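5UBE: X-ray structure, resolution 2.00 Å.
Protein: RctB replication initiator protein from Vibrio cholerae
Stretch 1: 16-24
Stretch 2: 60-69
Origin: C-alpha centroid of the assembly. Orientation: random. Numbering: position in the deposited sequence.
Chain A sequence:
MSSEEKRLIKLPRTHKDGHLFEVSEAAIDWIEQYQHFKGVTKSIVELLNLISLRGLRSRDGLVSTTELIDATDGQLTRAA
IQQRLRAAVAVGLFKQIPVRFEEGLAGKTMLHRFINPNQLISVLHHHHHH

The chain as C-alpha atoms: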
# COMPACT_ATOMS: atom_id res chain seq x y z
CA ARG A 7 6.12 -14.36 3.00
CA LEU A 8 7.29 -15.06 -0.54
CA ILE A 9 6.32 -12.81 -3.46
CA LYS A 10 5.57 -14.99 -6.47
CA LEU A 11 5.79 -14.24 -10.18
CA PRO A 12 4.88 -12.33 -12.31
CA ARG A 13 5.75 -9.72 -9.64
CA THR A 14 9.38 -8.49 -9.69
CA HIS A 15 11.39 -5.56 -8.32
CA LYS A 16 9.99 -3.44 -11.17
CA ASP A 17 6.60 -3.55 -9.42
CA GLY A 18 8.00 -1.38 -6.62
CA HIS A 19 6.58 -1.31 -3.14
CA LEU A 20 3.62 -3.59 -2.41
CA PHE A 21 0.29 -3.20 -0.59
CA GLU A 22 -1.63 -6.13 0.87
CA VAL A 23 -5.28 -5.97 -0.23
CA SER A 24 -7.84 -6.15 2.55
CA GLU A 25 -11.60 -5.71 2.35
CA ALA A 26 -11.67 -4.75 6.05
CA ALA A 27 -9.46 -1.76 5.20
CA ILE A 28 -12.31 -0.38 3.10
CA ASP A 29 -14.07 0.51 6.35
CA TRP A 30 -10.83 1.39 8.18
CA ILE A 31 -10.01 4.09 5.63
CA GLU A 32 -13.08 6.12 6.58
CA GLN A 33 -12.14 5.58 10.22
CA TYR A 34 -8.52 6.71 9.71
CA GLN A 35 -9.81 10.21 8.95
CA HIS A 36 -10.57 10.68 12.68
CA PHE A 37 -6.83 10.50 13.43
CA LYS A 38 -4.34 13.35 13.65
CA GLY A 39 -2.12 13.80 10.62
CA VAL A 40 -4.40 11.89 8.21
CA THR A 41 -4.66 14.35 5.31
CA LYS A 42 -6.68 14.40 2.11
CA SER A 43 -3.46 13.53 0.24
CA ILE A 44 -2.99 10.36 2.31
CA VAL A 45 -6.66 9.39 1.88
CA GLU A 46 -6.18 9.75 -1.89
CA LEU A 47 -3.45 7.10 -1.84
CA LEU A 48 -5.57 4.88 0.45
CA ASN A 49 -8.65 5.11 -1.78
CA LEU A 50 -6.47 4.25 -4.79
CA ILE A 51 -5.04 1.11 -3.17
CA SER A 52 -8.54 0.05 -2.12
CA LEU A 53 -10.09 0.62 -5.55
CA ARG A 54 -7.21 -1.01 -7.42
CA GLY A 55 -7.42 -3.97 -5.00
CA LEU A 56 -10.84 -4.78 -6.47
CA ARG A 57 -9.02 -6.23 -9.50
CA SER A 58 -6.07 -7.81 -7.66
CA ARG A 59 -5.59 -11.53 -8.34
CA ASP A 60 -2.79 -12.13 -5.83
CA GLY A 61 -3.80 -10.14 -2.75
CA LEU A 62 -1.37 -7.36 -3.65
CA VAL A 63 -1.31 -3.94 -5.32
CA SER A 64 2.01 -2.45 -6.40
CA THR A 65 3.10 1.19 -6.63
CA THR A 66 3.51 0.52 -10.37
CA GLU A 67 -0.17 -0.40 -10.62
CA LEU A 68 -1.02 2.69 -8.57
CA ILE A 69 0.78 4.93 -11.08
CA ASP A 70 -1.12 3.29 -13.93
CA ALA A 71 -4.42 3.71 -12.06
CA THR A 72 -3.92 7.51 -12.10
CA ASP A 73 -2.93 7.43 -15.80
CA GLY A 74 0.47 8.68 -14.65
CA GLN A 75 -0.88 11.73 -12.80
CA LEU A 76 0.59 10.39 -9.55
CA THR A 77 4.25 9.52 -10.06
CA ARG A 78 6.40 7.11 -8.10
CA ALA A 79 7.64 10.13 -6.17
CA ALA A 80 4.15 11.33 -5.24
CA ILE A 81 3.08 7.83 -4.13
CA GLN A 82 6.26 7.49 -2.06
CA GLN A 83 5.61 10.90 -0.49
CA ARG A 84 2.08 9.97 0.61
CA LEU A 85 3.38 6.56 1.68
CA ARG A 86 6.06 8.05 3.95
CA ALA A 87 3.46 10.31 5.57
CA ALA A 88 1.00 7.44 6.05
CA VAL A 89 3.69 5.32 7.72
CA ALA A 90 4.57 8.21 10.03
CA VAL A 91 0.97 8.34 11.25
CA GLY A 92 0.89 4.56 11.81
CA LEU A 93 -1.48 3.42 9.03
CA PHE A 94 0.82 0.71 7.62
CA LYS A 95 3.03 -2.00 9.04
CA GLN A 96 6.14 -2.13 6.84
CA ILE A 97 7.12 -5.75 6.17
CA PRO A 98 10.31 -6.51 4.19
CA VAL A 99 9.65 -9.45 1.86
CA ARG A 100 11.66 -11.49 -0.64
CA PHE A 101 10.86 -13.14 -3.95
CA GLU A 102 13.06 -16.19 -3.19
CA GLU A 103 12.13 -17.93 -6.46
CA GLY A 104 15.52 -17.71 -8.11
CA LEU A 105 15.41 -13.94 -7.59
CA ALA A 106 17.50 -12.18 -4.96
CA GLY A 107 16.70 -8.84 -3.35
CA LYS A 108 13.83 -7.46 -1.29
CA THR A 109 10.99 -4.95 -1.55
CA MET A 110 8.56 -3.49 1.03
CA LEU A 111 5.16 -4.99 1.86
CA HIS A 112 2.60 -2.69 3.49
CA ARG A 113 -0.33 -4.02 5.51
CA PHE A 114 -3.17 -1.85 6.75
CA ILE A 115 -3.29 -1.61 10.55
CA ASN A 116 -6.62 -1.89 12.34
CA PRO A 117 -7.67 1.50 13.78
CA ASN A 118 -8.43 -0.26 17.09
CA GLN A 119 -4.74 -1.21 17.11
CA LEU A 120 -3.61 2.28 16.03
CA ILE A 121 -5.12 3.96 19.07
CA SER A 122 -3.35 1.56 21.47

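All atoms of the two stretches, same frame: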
# COMPACT_ATOMS: atom_id res chain seq x y z
N LYS A 16 10.61 -4.48 -10.36
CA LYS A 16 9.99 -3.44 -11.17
C LYS A 16 8.60 -3.05 -10.66
O LYS A 16 8.15 -1.93 -10.93
CB LYS A 16 9.92 -3.92 -12.63
CG LYS A 16 9.56 -2.84 -13.65
CD LYS A 16 9.43 -3.44 -15.04
CE LYS A 16 8.73 -2.49 -16.00
NZ LYS A 16 8.46 -3.12 -17.34
N ASP A 17 7.92 -3.92 -9.93
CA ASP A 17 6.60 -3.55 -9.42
C ASP A 17 6.70 -2.46 -8.36
O ASP A 17 5.74 -1.70 -8.16
CB ASP A 17 5.88 -4.78 -8.87
CG ASP A 17 5.52 -5.79 -9.96
OD1 ASP A 17 6.44 -6.47 -10.47
OD2 ASP A 17 4.32 -5.90 -10.32
N GLY A 18 7.84 -2.35 -7.68
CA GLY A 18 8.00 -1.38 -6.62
C GLY A 18 7.46 -1.90 -5.30
O GLY A 18 7.32 -3.10 -5.06
N HIS A 19 7.13 -0.95 -4.43
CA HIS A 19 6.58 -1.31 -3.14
C HIS A 19 5.20 -1.93 -3.32
O HIS A 19 4.51 -1.68 -4.30
CB HIS A 19 6.51 -0.08 -2.23
CG HIS A 19 7.81 0.28 -1.60
ND1 HIS A 19 7.98 1.41 -0.83
CD2 HIS A 19 9.01 -0.34 -1.62
CE1 HIS A 19 9.23 1.47 -0.40
NE2 HIS A 19 9.88 0.42 -0.87
N LEU A 20 4.80 -2.74 -2.33
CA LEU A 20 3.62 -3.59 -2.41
C LEU A 20 2.66 -3.31 -1.26
O LEU A 20 3.07 -3.04 -0.13
CB LEU A 20 4.02 -5.06 -2.36
CG LEU A 20 4.87 -5.59 -3.50
CD1 LEU A 20 5.09 -7.09 -3.36
CD2 LEU A 20 4.20 -5.28 -4.82
N PHE A 21 1.36 -3.41 -1.56
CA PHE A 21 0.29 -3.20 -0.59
C PHE A 21 -0.58 -4.45 -0.52
O PHE A 21 -1.10 -4.91 -1.54
CB PHE A 21 -0.58 -2.01 -0.97
CG PHE A 21 0.17 -0.71 -0.99
CD1 PHE A 21 0.28 0.05 0.16
CD2 PHE A 21 0.78 -0.27 -2.15
CE1 PHE A 21 0.99 1.24 0.14
CE2 PHE A 21 1.48 0.92 -2.18
CZ PHE A 21 1.59 1.67 -1.05
N GLU A 22 -0.76 -4.97 0.69
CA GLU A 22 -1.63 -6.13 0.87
C GLU A 22 -3.09 -5.68 0.81
O GLU A 22 -3.51 -4.80 1.57
CB GLU A 22 -1.29 -6.81 2.20
CG GLU A 22 -2.32 -7.75 2.73
CD GLU A 22 -2.09 -8.04 4.21
OE1 GLU A 22 -0.99 -8.55 4.54
OE2 GLU A 22 -2.98 -7.72 5.02
N VAL A 23 -3.86 -6.28 -0.10
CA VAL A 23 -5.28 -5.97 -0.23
C VAL A 23 -6.03 -6.49 0.98
O VAL A 23 -5.78 -7.61 1.45
CB VAL A 23 -5.83 -6.57 -1.54
CG1 VAL A 23 -7.34 -6.38 -1.61
CG2 VAL A 23 -5.14 -5.93 -2.74
N SER A 24 -6.95 -5.68 1.50
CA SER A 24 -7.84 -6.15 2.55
C SER A 24 -9.20 -5.49 2.38
O SER A 24 -9.28 -4.26 2.25
CB SER A 24 -7.28 -5.85 3.95
OG SER A 24 -8.26 -5.27 4.81
N ASP A 60 -3.77 -11.49 -6.69
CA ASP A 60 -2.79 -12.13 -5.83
C ASP A 60 -2.76 -11.54 -4.43
O ASP A 60 -1.84 -11.85 -3.67
CB ASP A 60 -1.39 -12.10 -6.45
CG ASP A 60 -0.87 -10.69 -6.74
OD1 ASP A 60 -1.55 -9.68 -6.42
OD2 ASP A 60 0.24 -10.58 -7.30
N GLY A 61 -3.77 -10.76 -4.05
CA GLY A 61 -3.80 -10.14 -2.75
C GLY A 61 -2.90 -8.94 -2.61
O GLY A 61 -2.75 -8.42 -1.50
N LEU A 62 -2.29 -8.48 -3.70
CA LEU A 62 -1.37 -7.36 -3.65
C LEU A 62 -1.76 -6.30 -4.67
O LEU A 62 -2.46 -6.58 -5.65
CB LEU A 62 0.08 -7.80 -3.91
CG LEU A 62 0.58 -9.04 -3.18
CD1 LEU A 62 1.78 -9.63 -3.89
CD2 LEU A 62 0.91 -8.71 -1.72
N VAL A 63 -1.28 -5.08 -4.41
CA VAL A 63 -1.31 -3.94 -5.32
C VAL A 63 0.07 -3.30 -5.27
O VAL A 63 0.61 -3.08 -4.18
CB VAL A 63 -2.39 -2.91 -4.94
CG1 VAL A 63 -2.25 -1.66 -5.79
CG2 VAL A 63 -3.77 -3.51 -5.10
N SER A 64 0.67 -3.01 -6.42
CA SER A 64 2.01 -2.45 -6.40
C SER A 64 1.94 -0.94 -6.65
O SER A 64 0.93 -0.42 -7.13
CB SER A 64 2.89 -3.13 -7.45
OG SER A 64 2.40 -2.89 -8.74
N THR A 65 3.01 -0.23 -6.27
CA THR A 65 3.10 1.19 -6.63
C THR A 65 3.07 1.38 -8.15
O THR A 65 2.52 2.37 -8.65
CB THR A 65 4.35 1.84 -6.02
OG1 THR A 65 5.52 1.08 -6.35
CG2 THR A 65 4.23 1.87 -4.54
N THR A 66 3.59 0.41 -8.91
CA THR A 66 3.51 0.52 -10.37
C THR A 66 2.06 0.52 -10.84
O THR A 66 1.67 1.33 -11.68
CB THR A 66 4.30 -0.62 -11.04
OG1 THR A 66 5.71 -0.36 -10.88
CG2 THR A 66 3.98 -0.71 -12.55
N GLU A 67 1.25 -0.38 -10.28
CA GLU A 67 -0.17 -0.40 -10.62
C GLU A 67 -0.87 0.87 -10.16
O GLU A 67 -1.83 1.31 -10.80
CB GLU A 67 -0.83 -1.66 -10.02
CG GLU A 67 -0.24 -2.98 -10.55
CD GLU A 67 -0.82 -4.24 -9.90
OE1 GLU A 67 -1.05 -4.24 -8.68
OE2 GLU A 67 -1.05 -5.23 -10.62
N LEU A 68 -0.42 1.45 -9.04
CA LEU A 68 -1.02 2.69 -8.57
C LEU A 68 -0.76 3.83 -9.55
O LEU A 68 -1.67 4.62 -9.85
CB LEU A 68 -0.48 3.05 -7.18
CG LEU A 68 -0.93 2.13 -6.03
CD1 LEU A 68 -0.50 2.69 -4.70
CD2 LEU A 68 -2.44 1.89 -6.04
N ILE A 69 0.47 3.95 -10.04
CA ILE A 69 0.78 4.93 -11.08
C ILE A 69 -0.18 4.76 -12.25
O ILE A 69 -0.85 5.70 -12.68
CB ILE A 69 2.24 4.80 -11.52
CG1 ILE A 69 3.17 5.23 -10.38
CG2 ILE A 69 2.51 5.63 -12.80
CD1 ILE A 69 4.62 4.78 -10.59

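What holds the two backbones together? Residues 20-22 and 62-64 run as antiparallel strands, their directions 153° apart, with F21 opposite V63 as the hydrogen-bonded pair. F21 N donates to V63 O at 2.7 Å, and V63 N returns the bond to F21 O at 2.9 Å. The ladder extends past the strands at both ends: V23 N reaches G61 O at 2.8 Å, and T65 N reaches H19 O at 2.9 Å. Between these rungs lie the non-hydrogen-bonded pairs L20-S64 and E22-L62, where the backbones come closer and CA-H groups face carbonyl oxygens; the shortest such contact, L62 CA to F21 O, is 3.2 Å.

How does the pairing continue where the second strand gives way to a helix? The first turn of a helix has backbone NH groups without partners inside the helix, and here stretch 1 supplies acceptors for two of them. T65 N takes H19 O, as above, while T66 N donates to D17 O at 3.1 Å. The hydroxyls add to this: T66 OG1 donates to K16 O at 2.9 Å, and T65 OG1 makes a weak bond to D17 O at 3.3 Å. Within stretch 2, S64 caps the helix, its OG accepting from E67 N at 3.2 Å, and E67 OE1 answers by accepting from S64 N at 3.1 Å.

Which side chains meet on the two faces of the sheet? L20, E22, L62 and S64 share one face. There L20 CD2 packs against S64 CB at 3.6 Å, and L20 CD1 lies 4.2 Å from L62 CD1, a diagonal apolar contact. F21 and V63 occupy the other face, with their CB atoms 4.5 Å apart. The F21 ring extends toward the helix: its CE2 lies 3.7 Å from T65 CG2, which sits at the ring edge, and also 3.7 Å from L68 CD1. Beyond the strand, V23 CG2 meets V63 CG2 at 3.6 Å, adding another apolar contact between the stretches.

Why do the glycines matter to the fit? G18 adopts phi 84° and psi -157°, where a CB would be jammed against the preceding carbonyl oxygen. That CB would also fall 2.2 Å from T65 OG1, a clash, so its absence lets the loop lie close to the start of the helix. G61 also has a positive phi, 77°, which favours glycine, and its carbonyl receives the bond from V23. Just after it, L62 N donates to D60 OD1 at 3.1 Å, tying the turn to the start of the strand.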